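Local coordinates for MSHA biogenesis protein MshE (Vibrio cholerae, PDB 5HTL) that binds the second messenger cyclic di-GMP through its MshEN domain and probably acts in biogenesis of the MSHA pilus, at residues A87-L93 and F141-Y145. Residues are numbered along the deposited sequence; the frame is centred on the assembly and turned at random.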
loop_
_atom_site.group_PDB
_atom_site.type_symbol
_atom_site.label_atom_id
_atom_site.label_comp_id
_atom_site.label_asym_id
_atom_site.label_seq_id
_atom_site.Cartn_x
_atom_site.Cartn_y
_atom_site.Cartn_z
ATOM N N ALA A 87 -0.681 16.787 11.675
ATOM C CA ALA A 87 -1.763 15.876 11.324
ATOM C C ALA A 87 -2.865 16.616 10.564
ATOM O O ALA A 87 -3.315 16.173 9.512
ATOM C CB ALA A 87 -2.317 15.218 12.589
ATOM N N ARG A 88 -3.279 17.766 11.074
ATOM C CA ARG A 88 -4.309 18.563 10.420
ATOM C C ARG A 88 -3.855 19.110 9.069
ATOM O O ARG A 88 -4.604 19.029 8.100
ATOM C CB ARG A 88 -4.804 19.677 11.346
ATOM C CG ARG A 88 -5.575 19.125 12.553
ATOM C CD ARG A 88 -6.115 20.261 13.432
ATOM N NE ARG A 88 -6.885 19.780 14.581
ATOM C CZ ARG A 88 -8.182 19.467 14.553
ATOM N NH1 ARG A 88 -8.879 19.537 13.423
ATOM N NH2 ARG A 88 -8.789 19.058 15.656
ATOM N N ARG A 89 -2.630 19.622 8.985
ATOM C CA ARG A 89 -2.114 20.151 7.713
ATOM C C ARG A 89 -2.080 19.090 6.626
ATOM O O ARG A 89 -2.458 19.350 5.476
ATOM C CB ARG A 89 -0.700 20.726 7.874
ATOM C CG ARG A 89 -0.105 21.265 6.554
ATOM C CD ARG A 89 0.858 20.258 5.938
ATOM N NE ARG A 89 1.267 20.518 4.554
ATOM C CZ ARG A 89 0.673 20.007 3.476
ATOM N NH1 ARG A 89 -0.388 19.220 3.597
ATOM N NH2 ARG A 89 1.138 20.289 2.265
ATOM N N LEU A 90 -1.637 17.888 7.001
ATOM C CA LEU A 90 -1.371 16.811 6.061
ATOM C C LEU A 90 -2.576 15.905 5.864
ATOM O O LEU A 90 -2.542 14.997 5.020
ATOM C CB LEU A 90 -0.190 15.980 6.574
ATOM C CG LEU A 90 1.133 16.741 6.652
ATOM C CD1 LEU A 90 2.188 15.932 7.392
ATOM C CD2 LEU A 90 1.600 17.059 5.243
ATOM N N ARG A 91 -3.635 16.144 6.632
ATOM C CA ARG A 91 -4.816 15.274 6.667
ATOM C C ARG A 91 -4.401 13.810 6.836
ATOM O O ARG A 91 -4.759 12.937 6.036
ATOM C CB ARG A 91 -5.720 15.508 5.453
ATOM C CG ARG A 91 -6.238 16.957 5.376
ATOM C CD ARG A 91 -7.034 17.199 4.099
ATOM N NE ARG A 91 -6.177 17.102 2.924
ATOM C CZ ARG A 91 -6.622 17.032 1.673
ATOM N NH1 ARG A 91 -7.924 17.071 1.427
ATOM N NH2 ARG A 91 -5.764 16.932 0.672
ATOM N N ALA A 92 -3.654 13.561 7.905
ATOM C CA ALA A 92 -3.063 12.252 8.196
ATOM C C ALA A 92 -3.187 11.984 9.679
ATOM O O ALA A 92 -2.962 12.875 10.488
ATOM C CB ALA A 92 -1.603 12.243 7.789
ATOM N N LEU A 93 -3.554 10.760 10.035
ATOM C CA LEU A 93 -3.690 10.353 11.431
ATOM C C LEU A 93 -2.958 9.045 11.663
ATOM O O LEU A 93 -3.215 8.056 10.980
ATOM C CB LEU A 93 -5.168 10.157 11.778
ATOM C CG LEU A 93 -5.521 9.761 13.219
ATOM C CD1 LEU A 93 -5.253 10.943 14.128
ATOM C CD2 LEU A 93 -6.977 9.333 13.353
ATOM N N PHE A 141 -9.340 13.863 14.441
ATOM C CA PHE A 141 -8.499 14.900 15.052
ATOM C C PHE A 141 -9.152 15.489 16.298
ATOM O O PHE A 141 -8.479 15.731 17.300
ATOM C CB PHE A 141 -8.204 16.027 14.051
ATOM C CG PHE A 141 -7.467 15.575 12.816
ATOM C CD1 PHE A 141 -7.715 16.191 11.595
ATOM C CD2 PHE A 141 -6.531 14.550 12.874
ATOM C CE1 PHE A 141 -7.044 15.786 10.437
ATOM C CE2 PHE A 141 -5.858 14.135 11.715
ATOM C CZ PHE A 141 -6.117 14.759 10.505
ATOM N N ASP A 142 -10.457 15.717 16.225
ATOM C CA ASP A 142 -11.199 16.323 17.329
ATOM C C ASP A 142 -11.304 15.368 18.512
ATOM O O ASP A 142 -11.373 15.787 19.674
ATOM C CB ASP A 142 -12.596 16.732 16.852
ATOM C CG ASP A 142 -12.556 17.813 15.790
ATOM O OD1 ASP A 142 -11.556 18.560 15.743
ATOM O OD2 ASP A 142 -13.525 17.922 15.007
ATOM N N ARG A 143 -11.288 14.081 18.193
ATOM C CA ARG A 143 -11.521 12.993 19.131
ATOM C C ARG A 143 -10.245 12.561 19.851
ATOM O O ARG A 143 -10.263 12.276 21.057
ATOM C CB ARG A 143 -12.103 11.808 18.345
ATOM C CG ARG A 143 -12.402 10.552 19.126
ATOM C CD ARG A 143 -13.417 9.696 18.372
ATOM N NE ARG A 143 -12.816 8.843 17.343
ATOM C CZ ARG A 143 -13.110 8.893 16.045
ATOM N NH1 ARG A 143 -13.996 9.764 15.590
ATOM N NH2 ARG A 143 -12.510 8.071 15.197
ATOM N N TYR A 144 -9.138 12.528 19.114
ATOM C CA TYR A 144 -7.909 11.925 19.611
ATOM C C TYR A 144 -6.842 12.913 20.081
ATOM O O TYR A 144 -5.861 12.506 20.705
ATOM C CB TYR A 144 -7.318 10.988 18.560
ATOM C CG TYR A 144 -8.219 9.818 18.228
ATOM C CD1 TYR A 144 -8.559 8.884 19.200
ATOM C CD2 TYR A 144 -8.732 9.645 16.949
ATOM C CE1 TYR A 144 -9.385 7.812 18.906
ATOM C CE2 TYR A 144 -9.560 8.578 16.648
ATOM C CZ TYR A 144 -9.882 7.666 17.630
ATOM O OH TYR A 144 -10.703 6.599 17.330
ATOM N N TYR A 145 -7.010 14.190 19.760
ATOM C CA TYR A 145 -6.110 15.216 20.275
ATOM C C TYR A 145 -6.806 16.007 21.372
ATOM O O TYR A 145 -7.993 15.816 21.617
ATOM C CB TYR A 145 -5.635 16.159 19.166
ATOM C CG TYR A 145 -4.657 15.531 18.199
ATOM C CD1 TYR A 145 -3.328 15.325 18.556
ATOM C CD2 TYR A 145 -5.058 15.152 16.924
ATOM C CE1 TYR A 145 -2.429 14.759 17.674
ATOM C CE2 TYR A 145 -4.173 14.581 16.036
ATOM C CZ TYR A 145 -2.860 14.387 16.411
ATOM O OH TYR A 145 -1.988 13.824 15.518
HETATM O O HOH W 1 -8.400 18.416 18.795
#
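F141 pushes its ring into a Schellman motif, so that the ring lies against the turn that closes helix 84-90 and starts strand 92-98. The motif is made by the backbone bond from A92 N to A87 O and a weak one from R91 N to R88 O; R91 has positive phi. The contact lies in the MshEN domain, where the last turn of helix 134-144 packs on this helix-to-strand junction. Two carbonyl oxygens lie beside the far end of the F141 ring. A87 O is 3.3 Å from F141 CZ, at an oblique angle, and A92 O meets F141 CE2 at the ring edge, 3.4 Å away. The backbone N and CG of R88 lie over one face of the ring, and CG makes an off-centre CH-pi contact. R88 then runs extended from CG to NE, past F141 in the opposite direction. This places F141 CB 3.4 Å above the centre of the guanidinium plane. The guanidinium and phenyl planes are 60° apart, so the groups do not stack. R88 NH2 gives D142 OD1 a nearly straight salt-bridge hydrogen bond (2.8 Å, 173°) in the guanidinium plane. NE of R88 pairs with E84, so two carboxylates hold the guanidinium. A water accepts from R88 NH2 and may donate to F141 O, 3.1 Å away. On the strand side, L93 has CG anti to the backbone N, chi1 -178°, and sends its methyls to different aromatics. CD1 touches F141 CD2 and Y145 CE2, while CD2 lies 4.0 Å from Y144 CD2. R91 NH1 forms a salt bridge with E134; the side chain is about 7 Å from a bound cyclic di-GMP. Y145 OH bonds to the carbonyl of L82 and sits 3.3 Å from A87 CB.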